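Local coordinates for (R)-specific enoyl-CoA hydratase (Pseudomonas aeruginosa, PDB 5CPG), which probably catalyses the reversible (R)-specific hydration of trans-2-enoyl-CoA to (R)-3-hydroxyacyl-CoA, as a hotdog-fold hydratase 2 of the MaoC family, at residues A[84-89]-A[130-135]. Numbering follows the deposited sequence. Where two conformers were deposited one is given.
Sequences GQTLRF and DGEAEI
The Arg88 guanidinium lies with one face over the backbone at Asp130 and Gly131, and its edge takes up two carboxylates. It grips Glu132 end-on: Arg88 NH1 lies 2.8 Å from Glu132 OE2, and Arg88 NH2 bonds Glu132 OE1. The two planes are nearly coplanar, and both oxygens are met on the syn side. Arg88 NH2 also bonds Asp130 OD2 at 2.9 Å, but from above that carboxylate, whose plane stands 81° from the guanidinium. A water joins Arg88 NE to the same OD2. Glu132 reaches Arg88 with CG between its backbone N and carbonyl carbon (chi1 43°) and a bend at chi2; OE2 also packs on Thr86 CB. On the opposite face of the sheet from Arg88, Gln85 OE1 touches Ala133 CB at 3.4 Å. Gln85 NE2 bonds Thr86 O at 2.8 Å and also Thr118 OG1, and OE1 bonds Tyr82 OH. Between these two faces, the antiparallel strands pair through backbone bonds such as Glu134 N to Gly84 O, 2.8 Å, and Gly84 N to Glu134 O. Strand 127-136 lies between 81-89 and 113-121 in the hotdog sheet. Helix 62-73 packs on the face of Gln85, Leu87 and Ala133. Strand 81-89 pairs antiparallel with a strand of the second subunit, which continues the sheet across the dimer.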
ATOM      1  N   GLY A  84      -4.140  -4.377  11.190  1.00  6.53           N
ATOM      2  CA  GLY A  84      -5.166  -3.965  10.247  1.00  7.74           C
ATOM      3  C   GLY A  84      -5.020  -2.499   9.872  1.00  7.80           C
ATOM      4  O   GLY A  84      -4.392  -1.709  10.626  1.00  7.62           O
ATOM      5  N   GLN A  85      -5.632  -2.131   8.750  1.00  5.00           N
ATOM      6  CA  GLN A  85      -5.603  -0.740   8.324  1.00  4.95           C
ATOM      7  C   GLN A  85      -6.850  -0.426   7.554  1.00  6.54           C
ATOM      8  O   GLN A  85      -7.239  -1.166   6.620  1.00  7.17           O
ATOM      9  CB  GLN A  85      -4.353  -0.492   7.452  1.00 10.61           C
ATOM     10  CG  GLN A  85      -4.292   0.875   6.795  1.00  7.08           C
ATOM     11  CD  GLN A  85      -3.927   1.962   7.808  1.00  5.99           C
ATOM     12  OE1 GLN A  85      -2.902   1.872   8.459  1.00  6.03           O
ATOM     13  NE2 GLN A  85      -4.770   2.996   7.921  1.00  6.57           N
ATOM     14  N   THR A  86      -7.436   0.731   7.869  1.00  8.48           N
ATOM     15  CA  THR A  86      -8.526   1.251   7.063  0.50  7.08           C
ATOM     16  C   THR A  86      -8.093   2.529   6.374  1.00  7.32           C
ATOM     17  O   THR A  86      -7.398   3.318   6.941  1.00  7.86           O
ATOM     18  CB  THR A  86      -9.778   1.481   7.923  0.50 11.43           C
ATOM     19  OG1 THR A  86     -10.103   0.246   8.565  0.50 10.73           O
ATOM     20  CG2 THR A  86     -10.965   1.940   7.090  0.50  7.47           C
ATOM     21  N   LEU A  87      -8.504   2.680   5.140  1.00  8.12           N
ATOM     22  CA  LEU A  87      -8.144   3.856   4.353  1.00  6.61           C
ATOM     23  C   LEU A  87      -9.367   4.425   3.669  1.00 10.31           C
ATOM     24  O   LEU A  87     -10.152   3.700   3.029  1.00 11.01           O
ATOM     25  CB  LEU A  87      -7.092   3.492   3.280  1.00  7.13           C
ATOM     26  CG  LEU A  87      -5.784   2.964   3.856  1.00  6.21           C
ATOM     27  CD1 LEU A  87      -4.966   2.291   2.725  1.00 11.23           C
ATOM     28  CD2 LEU A  87      -4.960   4.109   4.434  1.00  8.23           C
ATOM     29  N   ARG A  88      -9.527   5.736   3.757  1.00  9.50           N
ATOM     30  CA  ARG A  88     -10.528   6.372   2.893  1.00  7.25           C
ATOM     31  C   ARG A  88      -9.769   7.389   2.055  1.00  9.03           C
ATOM     32  O   ARG A  88      -9.028   8.213   2.593  1.00 11.80           O
ATOM     33  CB  ARG A  88     -11.616   7.022   3.728  1.00 11.71           C
ATOM     34  CG  ARG A  88     -12.358   6.008   4.594  1.00 15.24           C
ATOM     35  CD  ARG A  88     -13.294   6.627   5.630  1.00 23.43           C
ATOM     36  NE  ARG A  88     -12.619   7.261   6.779  1.00 23.91           N
ATOM     37  CZ  ARG A  88     -12.195   6.605   7.865  1.00 25.73           C
ATOM     38  NH1 ARG A  88     -12.309   5.275   7.975  1.00 25.33           N
ATOM     39  NH2 ARG A  88     -11.629   7.266   8.854  1.00 20.01           N
ATOM     40  N   PHE A  89      -9.946   7.314   0.745  1.00 10.28           N
ATOM     41  CA  PHE A  89      -9.206   8.159  -0.210  1.00 10.56           C
ATOM     42  C   PHE A  89     -10.069   9.381  -0.548  1.00 12.88           C
ATOM     43  O   PHE A  89     -11.081   9.282  -1.241  1.00 20.64           O
ATOM     44  CB  PHE A  89      -8.834   7.373  -1.468  1.00 11.47           C
ATOM     45  CG  PHE A  89      -8.069   6.100  -1.183  1.00 12.67           C
ATOM     46  CD1 PHE A  89      -6.707   6.127  -0.891  1.00  8.76           C
ATOM     47  CD2 PHE A  89      -8.719   4.868  -1.226  1.00 12.19           C
ATOM     48  CE1 PHE A  89      -6.012   4.966  -0.608  1.00  8.32           C
ATOM     49  CE2 PHE A  89      -8.041   3.702  -0.981  1.00 12.37           C
ATOM     50  CZ  PHE A  89      -6.697   3.723  -0.654  1.00  6.79           C
ATOM     51  N   ASP A 130      -7.912   9.530   4.995  1.00  6.72           N
ATOM     52  CA  ASP A 130      -8.258   9.383   6.388  1.00 11.71           C
ATOM     53  C   ASP A 130      -8.286   7.899   6.696  1.00  7.15           C
ATOM     54  O   ASP A 130      -8.546   7.075   5.817  1.00 11.02           O
ATOM     55  CB  ASP A 130      -9.627  10.017   6.678  1.00 12.77           C
ATOM     56  CG  ASP A 130      -9.888  10.171   8.144  1.00 16.41           C
ATOM     57  OD1 ASP A 130      -8.916  10.346   8.912  1.00 16.70           O
ATOM     58  OD2 ASP A 130     -11.072  10.071   8.539  1.00 18.97           O
ATOM     59  N   GLY A 131      -8.057   7.548   7.939  1.00  8.38           N
ATOM     60  CA  GLY A 131      -8.115   6.131   8.267  1.00 13.21           C
ATOM     61  C   GLY A 131      -7.590   5.821   9.637  1.00 12.96           C
ATOM     62  O   GLY A 131      -7.222   6.696  10.409  1.00  9.62           O
ATOM     63  N   GLU A 132      -7.570   4.531   9.964  1.00 10.96           N
ATOM     64  CA  GLU A 132      -7.048   4.124  11.242  1.00  6.67           C
ATOM     65  C   GLU A 132      -6.352   2.759  11.124  1.00  8.86           C
ATOM     66  O   GLU A 132      -6.689   1.956  10.249  1.00  8.31           O
ATOM     67  CB  GLU A 132      -8.186   4.093  12.288  1.00 16.91           C
ATOM     68  CG  GLU A 132      -9.512   3.462  11.799  1.00 22.15           C
ATOM     69  CD  GLU A 132     -10.453   4.398  10.960  1.00 33.30           C
ATOM     70  OE1 GLU A 132     -10.371   5.650  11.060  1.00 32.63           O
ATOM     71  OE2 GLU A 132     -11.305   3.857  10.201  1.00 25.70           O
ATOM     72  N   ALA A 133      -5.335   2.554  11.956  1.00  8.38           N
ATOM     73  CA  ALA A 133      -4.587   1.305  11.985  1.00  9.67           C
ATOM     74  C   ALA A 133      -4.825   0.567  13.299  1.00 12.25           C
ATOM     75  O   ALA A 133      -5.021   1.203  14.340  1.00  9.47           O
ATOM     76  CB  ALA A 133      -3.100   1.589  11.834  1.00  8.66           C
ATOM     77  N   GLU A 134      -4.768  -0.759  13.270  1.00  7.33           N
ATOM     78  CA  GLU A 134      -4.723  -1.534  14.498  1.00  6.77           C
ATOM     79  C   GLU A 134      -3.354  -2.207  14.475  1.00  7.74           C
ATOM     80  O   GLU A 134      -2.962  -2.812  13.466  1.00  8.83           O
ATOM     81  CB  GLU A 134      -5.861  -2.573  14.584  1.00  6.68           C
ATOM     82  CG  GLU A 134      -5.844  -3.386  15.925  1.00 11.47           C
ATOM     83  CD  GLU A 134      -6.833  -4.592  15.936  1.00 12.86           C
ATOM     84  OE1 GLU A 134      -7.689  -4.724  15.018  1.00 22.58           O
ATOM     85  OE2 GLU A 134      -6.754  -5.425  16.867  1.00 17.35           O
ATOM     86  N   ILE A 135      -2.607  -2.035  15.550  1.00  6.72           N
ATOM     87  CA  ILE A 135      -1.271  -2.618  15.659  1.00  7.04           C
ATOM     88  C   ILE A 135      -1.078  -3.279  17.016  1.00 11.59           C
ATOM     89  O   ILE A 135      -1.809  -3.014  17.962  1.00  9.79           O
ATOM     90  CB  ILE A 135      -0.178  -1.529  15.460  1.00  7.66           C
ATOM     91  CG1 ILE A 135      -0.346  -0.461  16.546  1.00  9.47           C
ATOM     92  CG2 ILE A 135      -0.291  -0.945  14.011  1.00  6.22           C
ATOM     93  CD1 ILE A 135       0.702   0.673  16.524  1.00 11.69           C
TER
HETATM   94  O   HOH W   1     -13.011   9.991   6.312  1.00 32.52           O